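PDB 5VJC: protein mini spindles from Drosophila melanogaster, which probably binds tubulin through its TOG domains and so promotes microtubule dynamics and formation of the mitotic spindle. Local coordinates for residues Q209-S220 / K247-D256. Numbering follows the deposited sequence.
Sequences QSAVREIARQIS and KMIGHLNEKD
Residues 209-220, largely helix 209-217, lie alongside the connector that leads from helix 245-248 to helix 254-264, running in the same sense, with the backbones closest where the CA atoms of Arg213 and Ile249 stand 4.6 Å apart. Met248, a buried residue, meets both Gln209 and Val212. With its CG anti to the backbone N (chi1 175°), Gln209 sends an extended chain obliquely across Met248, CG to CG at 3.8 Å, and its amide end passes on to the aliphatic part of Lys247. A turn further along the helix, Val212 CG1 presses on Met248 CB at 3.7 Å. Arg213 adds its backbone and CB, close to the Met248 carbonyl oxygen, while its guanidinium bends back over Ser210, with that same oxygen lying beyond its edge, near its plane, 4.1 Å from NE. Ala216, a turn on from Val212, brings its CB to 3.7 Å from Ile249 CB and 3.5 Å from Ile249 O. The connector then turns at Gly250, which has positive phi. Ile219 closes the row with two branches. CD1 meets Leu252 CD2 at 3.7 Å, the two side chains crossing at about a right angle, whereas CG2 comes against the Asp256 carboxylate. Just beyond, Ser220 OG donates to Arg217 O over 3.0 Å, a bond within residues 209-220. On an adjoining flank of helix 209-217, Ile215 packs on Leu192 and Leu195 of helix 185-202 and on Ile234 of helix 224-241. The contact thus illustrates how, at the C-terminal end of a TOG domain's HEAT-repeat array, the end of helix 245-248, an irregular connector and the start of helix 254-264 lie against helix 209-217.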
ATOM      1  N   GLN A 209     -15.373 -16.168  -2.886  1.00 43.16           N
ATOM      2  CA  GLN A 209     -15.411 -16.987  -4.090  1.00 44.24           C
ATOM      3  C   GLN A 209     -15.157 -16.143  -5.337  1.00 42.44           C
ATOM      4  O   GLN A 209     -14.532 -16.595  -6.291  1.00 44.03           O
ATOM      5  CB  GLN A 209     -16.762 -17.708  -4.201  1.00 51.35           C
ATOM      6  CG  GLN A 209     -16.942 -18.494  -5.495  1.00 57.76           C
ATOM      7  CD  GLN A 209     -18.231 -19.309  -5.531  1.00 69.74           C
ATOM      8  OE1 GLN A 209     -18.757 -19.726  -4.492  1.00 68.95           O
ATOM      9  NE2 GLN A 209     -18.761 -19.516  -6.737  1.00 70.21           N
ATOM     10  N   SER A 210     -15.624 -14.903  -5.309  1.00 48.50           N
ATOM     11  CA  SER A 210     -15.440 -13.999  -6.436  1.00 48.99           C
ATOM     12  C   SER A 210     -13.975 -13.632  -6.651  1.00 47.37           C
ATOM     13  O   SER A 210     -13.527 -13.462  -7.788  1.00 45.46           O
ATOM     14  CB  SER A 210     -16.257 -12.743  -6.228  1.00 41.91           C
ATOM     15  OG  SER A 210     -15.823 -12.065  -5.068  1.00 52.22           O
ATOM     16  N   ALA A 211     -13.224 -13.510  -5.562  1.00 43.15           N
ATOM     17  CA  ALA A 211     -11.801 -13.220  -5.681  1.00 39.39           C
ATOM     18  C   ALA A 211     -11.083 -14.424  -6.273  1.00 36.74           C
ATOM     19  O   ALA A 211     -10.203 -14.277  -7.116  1.00 34.46           O
ATOM     20  CB  ALA A 211     -11.210 -12.839  -4.330  1.00 33.09           C
ATOM     21  N   VAL A 212     -11.472 -15.621  -5.836  1.00 34.89           N
ATOM     22  CA  VAL A 212     -10.903 -16.846  -6.375  1.00 35.28           C
ATOM     23  C   VAL A 212     -11.061 -16.918  -7.896  1.00 32.82           C
ATOM     24  O   VAL A 212     -10.133 -17.284  -8.614  1.00 35.01           O
ATOM     25  CB  VAL A 212     -11.556 -18.094  -5.760  1.00 36.69           C
ATOM     26  CG1 VAL A 212     -10.988 -19.339  -6.408  1.00 34.91           C
ATOM     27  CG2 VAL A 212     -11.352 -18.116  -4.249  1.00 38.88           C
ATOM     28  N   ARG A 213     -12.259 -16.588  -8.358  1.00 44.15           N
ATOM     29  CA  ARG A 213     -12.594 -16.507  -9.776  1.00 52.52           C
ATOM     30  C   ARG A 213     -11.605 -15.595 -10.493  1.00 47.08           C
ATOM     31  O   ARG A 213     -10.924 -15.986 -11.451  1.00 48.04           O
ATOM     32  CB  ARG A 213     -14.016 -15.964  -9.924  1.00 55.51           C
ATOM     33  CG  ARG A 213     -14.732 -16.283 -11.220  1.00 62.20           C
ATOM     34  CD  ARG A 213     -16.247 -16.193 -10.995  1.00 64.10           C
ATOM     35  NE  ARG A 213     -16.641 -16.563  -9.630  1.00 71.53           N
ATOM     36  CZ  ARG A 213     -17.426 -15.828  -8.836  1.00 68.79           C
ATOM     37  NH1 ARG A 213     -17.899 -14.655  -9.251  1.00 60.93           N
ATOM     38  NH2 ARG A 213     -17.735 -16.267  -7.621  1.00 68.25           N
ATOM     39  N   GLU A 214     -11.537 -14.377  -9.975  1.00 41.72           N
ATOM     40  CA  GLU A 214     -10.650 -13.325 -10.452  1.00 42.81           C
ATOM     41  C   GLU A 214      -9.193 -13.784 -10.516  1.00 42.55           C
ATOM     42  O   GLU A 214      -8.522 -13.584 -11.527  1.00 44.19           O
ATOM     43  CB  GLU A 214     -10.802 -12.105  -9.539  1.00 40.71           C
ATOM     44  CG  GLU A 214     -10.223 -10.814 -10.073  1.00 50.45           C
ATOM     45  CD  GLU A 214     -10.836 -10.411 -11.396  1.00 59.95           C
ATOM     46  OE1 GLU A 214     -12.031 -10.730 -11.613  1.00 62.17           O
ATOM     47  OE2 GLU A 214     -10.119  -9.791 -12.219  1.00 59.78           O
ATOM     48  N   ILE A 215      -8.713 -14.420  -9.448  1.00 38.12           N
ATOM     49  CA  ILE A 215      -7.335 -14.920  -9.409  1.00 36.13           C
ATOM     50  C   ILE A 215      -7.096 -15.955 -10.506  1.00 39.82           C
ATOM     51  O   ILE A 215      -6.046 -15.951 -11.169  1.00 35.88           O
ATOM     52  CB  ILE A 215      -6.992 -15.551  -8.033  1.00 31.14           C
ATOM     53  CG1 ILE A 215      -6.884 -14.465  -6.947  1.00 32.94           C
ATOM     54  CG2 ILE A 215      -5.686 -16.332  -8.119  1.00 30.53           C
ATOM     55  CD1 ILE A 215      -7.110 -14.992  -5.507  1.00 26.94           C
ATOM     56  N   ALA A 216      -8.079 -16.837 -10.702  1.00 37.05           N
ATOM     57  CA  ALA A 216      -7.934 -17.941 -11.654  1.00 43.14           C
ATOM     58  C   ALA A 216      -7.820 -17.449 -13.109  1.00 38.74           C
ATOM     59  O   ALA A 216      -7.096 -18.041 -13.914  1.00 42.29           O
ATOM     60  CB  ALA A 216      -9.106 -18.926 -11.505  1.00 42.05           C
ATOM     61  N   ARG A 217      -8.512 -16.357 -13.425  1.00 45.24           N
ATOM     62  CA  ARG A 217      -8.418 -15.734 -14.742  1.00 50.79           C
ATOM     63  C   ARG A 217      -6.972 -15.442 -15.150  1.00 50.41           C
ATOM     64  O   ARG A 217      -6.636 -15.470 -16.336  1.00 49.28           O
ATOM     65  CB  ARG A 217      -9.226 -14.436 -14.779  1.00 51.75           C
ATOM     66  CG  ARG A 217     -10.727 -14.631 -14.850  1.00 57.61           C
ATOM     67  CD  ARG A 217     -11.442 -13.287 -14.862  1.00 63.69           C
ATOM     68  NE  ARG A 217     -12.898 -13.420 -14.956  1.00 76.11           N
ATOM     69  CZ  ARG A 217     -13.568 -13.562 -16.100  1.00 77.75           C
ATOM     70  NH1 ARG A 217     -12.916 -13.593 -17.259  1.00 80.34           N
ATOM     71  NH2 ARG A 217     -14.891 -13.673 -16.088  1.00 75.18           N
ATOM     72  N   GLN A 218      -6.119 -15.173 -14.163  1.00 39.19           N
ATOM     73  CA  GLN A 218      -4.730 -14.804 -14.417  1.00 38.18           C
ATOM     74  C   GLN A 218      -3.863 -15.990 -14.847  1.00 39.88           C
ATOM     75  O   GLN A 218      -2.703 -15.820 -15.233  1.00 36.82           O
ATOM     76  CB  GLN A 218      -4.125 -14.153 -13.167  1.00 34.89           C
ATOM     77  CG  GLN A 218      -4.879 -12.930 -12.698  1.00 33.00           C
ATOM     78  CD  GLN A 218      -4.768 -11.790 -13.683  1.00 37.45           C
ATOM     79  OE1 GLN A 218      -3.716 -11.576 -14.278  1.00 42.19           O
ATOM     80  NE2 GLN A 218      -5.856 -11.072 -13.885  1.00 37.87           N
ATOM     81  N   ILE A 219      -4.413 -17.194 -14.767  1.00 40.12           N
ATOM     82  CA  ILE A 219      -3.632 -18.375 -15.104  1.00 45.00           C
ATOM     83  C   ILE A 219      -3.329 -18.411 -16.607  1.00 45.58           C
ATOM     84  O   ILE A 219      -2.263 -18.865 -17.024  1.00 52.34           O
ATOM     85  CB  ILE A 219      -4.350 -19.660 -14.654  1.00 48.81           C
ATOM     86  CG1 ILE A 219      -4.320 -19.750 -13.124  1.00 39.63           C
ATOM     87  CG2 ILE A 219      -3.683 -20.890 -15.247  1.00 50.10           C
ATOM     88  CD1 ILE A 219      -5.094 -20.932 -12.547  1.00 45.42           C
ATOM     89  N   SER A 220      -4.244 -17.874 -17.403  1.00 47.22           N
ATOM     90  CA  SER A 220      -4.091 -17.857 -18.849  1.00 50.21           C
ATOM     91  C   SER A 220      -3.216 -16.705 -19.356  1.00 51.21           C
ATOM     92  O   SER A 220      -3.080 -16.515 -20.566  1.00 51.57           O
ATOM     93  CB  SER A 220      -5.461 -17.785 -19.514  1.00 48.54           C
ATOM     94  OG  SER A 220      -6.172 -16.639 -19.070  1.00 58.29           O
ATOM     95  N   LYS A 247     -15.091 -25.558  -8.363  1.00 63.32           N
ATOM     96  CA  LYS A 247     -16.355 -24.874  -8.572  1.00 65.64           C
ATOM     97  C   LYS A 247     -16.173 -23.358  -8.449  1.00 67.48           C
ATOM     98  O   LYS A 247     -16.971 -22.580  -8.979  1.00 70.05           O
ATOM     99  CB  LYS A 247     -17.400 -25.399  -7.575  1.00 70.07           C
ATOM    100  CG  LYS A 247     -18.337 -24.357  -6.968  1.00 73.20           C
ATOM    101  CD  LYS A 247     -19.623 -24.208  -7.784  1.00 75.97           C
ATOM    102  CE  LYS A 247     -20.442 -23.004  -7.320  1.00 80.06           C
ATOM    103  NZ  LYS A 247     -21.537 -22.627  -8.264  1.00 79.17           N
ATOM    104  N   MET A 248     -15.101 -22.946  -7.770  1.00 65.36           N
ATOM    105  CA  MET A 248     -14.824 -21.524  -7.535  1.00 61.82           C
ATOM    106  C   MET A 248     -13.966 -20.864  -8.630  1.00 61.87           C
ATOM    107  O   MET A 248     -14.108 -19.665  -8.895  1.00 59.25           O
ATOM    108  CB  MET A 248     -14.140 -21.332  -6.171  1.00 57.01           C
ATOM    109  CG  MET A 248     -14.999 -21.700  -4.971  1.00 59.05           C
ATOM    110  SD  MET A 248     -14.318 -21.145  -3.388  1.00 62.04           S
ATOM    111  CE  MET A 248     -12.820 -22.122  -3.287  1.00 48.82           C
ATOM    112  N   ILE A 249     -13.075 -21.627  -9.262  1.00 57.07           N
ATOM    113  CA  ILE A 249     -12.170 -21.046 -10.252  1.00 54.16           C
ATOM    114  C   ILE A 249     -12.868 -20.701 -11.565  1.00 64.19           C
ATOM    115  O   ILE A 249     -12.231 -20.221 -12.501  1.00 65.69           O
ATOM    116  CB  ILE A 249     -10.979 -21.979 -10.579  1.00 57.12           C
ATOM    117  CG1 ILE A 249     -11.465 -23.383 -10.954  1.00 61.46           C
ATOM    118  CG2 ILE A 249      -9.980 -22.015  -9.429  1.00 54.38           C
ATOM    119  CD1 ILE A 249     -10.343 -24.319 -11.359  1.00 56.98           C
ATOM    120  N   GLY A 250     -14.174 -20.937 -11.638  1.00 83.39           N
ATOM    121  CA  GLY A 250     -14.891 -20.760 -12.887  1.00 90.35           C
ATOM    122  C   GLY A 250     -14.609 -21.915 -13.830  1.00 94.11           C
ATOM    123  O   GLY A 250     -14.672 -23.077 -13.428  1.00 96.23           O
ATOM    124  N   HIS A 251     -14.280 -21.606 -15.082  1.00 98.50           N
ATOM    125  CA  HIS A 251     -14.068 -22.642 -16.092  1.00102.34           C
ATOM    126  C   HIS A 251     -12.806 -22.365 -16.913  1.00100.64           C
ATOM    127  O   HIS A 251     -12.720 -21.331 -17.574  1.00100.67           O
ATOM    128  CB  HIS A 251     -15.295 -22.732 -17.005  1.00108.24           C
ATOM    129  CG  HIS A 251     -16.585 -22.405 -16.314  1.00109.88           C
ATOM    130  ND1 HIS A 251     -17.019 -21.111 -16.117  1.00107.00           N
ATOM    131  CD2 HIS A 251     -17.531 -23.205 -15.764  1.00111.96           C
ATOM    132  CE1 HIS A 251     -18.177 -21.126 -15.482  1.00111.78           C
ATOM    133  NE2 HIS A 251     -18.511 -22.384 -15.255  1.00113.76           N
ATOM    134  N   LEU A 252     -11.842 -23.285 -16.898  1.00 78.26           N
ATOM    135  CA  LEU A 252     -10.498 -22.973 -17.398  1.00 79.12           C
ATOM    136  C   LEU A 252     -10.008 -23.816 -18.589  1.00 83.72           C
ATOM    137  O   LEU A 252     -10.484 -24.927 -18.823  1.00 85.53           O
ATOM    138  CB  LEU A 252      -9.479 -23.128 -16.277  1.00 78.85           C
ATOM    139  CG  LEU A 252      -9.246 -22.031 -15.250  1.00 71.82           C
ATOM    140  CD1 LEU A 252     -10.376 -21.990 -14.239  1.00 68.27           C
ATOM    141  CD2 LEU A 252      -7.917 -22.303 -14.560  1.00 64.65           C
ATOM    142  N   ASN A 253      -9.037 -23.261 -19.315  1.00110.46           N
ATOM    143  CA  ASN A 253      -8.352 -23.920 -20.419  1.00109.88           C
ATOM    144  C   ASN A 253      -7.788 -25.254 -19.951  1.00110.89           C
ATOM    145  O   ASN A 253      -6.950 -25.254 -19.068  1.00110.96           O
ATOM    146  CB  ASN A 253      -7.213 -23.049 -20.926  1.00107.22           C
ATOM    147  CG  ASN A 253      -7.529 -21.569 -20.862  1.00108.13           C
ATOM    148  OD1 ASN A 253      -6.949 -20.857 -20.049  1.00102.98           O
ATOM    149  ND2 ASN A 253      -8.444 -21.097 -21.715  1.00105.76           N
ATOM    150  N   GLU A 254      -8.242 -26.383 -20.507  1.00 92.30           N
ATOM    151  CA  GLU A 254      -7.840 -27.721 -20.023  1.00 91.82           C
ATOM    152  C   GLU A 254      -6.319 -27.901 -19.987  1.00 88.20           C
ATOM    153  O   GLU A 254      -5.806 -28.779 -19.295  1.00 85.79           O
ATOM    154  CB  GLU A 254      -8.476 -28.831 -20.872  1.00 95.74           C
ATOM    155  CG  GLU A 254      -8.624 -28.482 -22.341  1.00100.49           C
ATOM    156  CD  GLU A 254      -9.935 -27.775 -22.622  1.00104.69           C
ATOM    157  OE1 GLU A 254     -10.970 -28.219 -22.068  1.00107.69           O
ATOM    158  OE2 GLU A 254      -9.930 -26.792 -23.397  1.00 99.79           O
ATOM    159  N   LYS A 255      -5.594 -27.058 -20.714  1.00103.26           N
ATOM    160  CA  LYS A 255      -4.150 -26.985 -20.526  1.00103.97           C
ATOM    161  C   LYS A 255      -3.818 -26.443 -19.101  1.00100.98           C
ATOM    162  O   LYS A 255      -2.922 -26.984 -18.436  1.00 99.76           O
ATOM    163  CB  LYS A 255      -3.503 -26.122 -21.613  1.00101.95           C
ATOM    164  CG  LYS A 255      -1.986 -26.274 -21.728  1.00101.21           C
ATOM    165  CD  LYS A 255      -1.318 -24.923 -21.944  1.00103.17           C
ATOM    166  CE  LYS A 255       0.196 -25.040 -21.917  1.00 99.86           C
ATOM    167  NZ  LYS A 255       0.630 -26.116 -20.990  1.00 99.54           N
ATOM    168  N   ASP A 256      -4.542 -25.403 -18.646  1.00 98.92           N
ATOM    169  CA  ASP A 256      -4.411 -24.834 -17.294  1.00 96.14           C
ATOM    170  C   ASP A 256      -4.610 -25.945 -16.255  1.00 94.74           C
ATOM    171  O   ASP A 256      -3.762 -26.169 -15.364  1.00 89.59           O
ATOM    172  CB  ASP A 256      -5.447 -23.735 -17.048  1.00 93.22           C
ATOM    173  CG  ASP A 256      -5.170 -22.458 -17.828  1.00 91.99           C
ATOM    174  OD1 ASP A 256      -4.263 -22.463 -18.701  1.00 86.62           O
ATOM    175  OD2 ASP A 256      -5.843 -21.427 -17.533  1.00 91.81           O
TER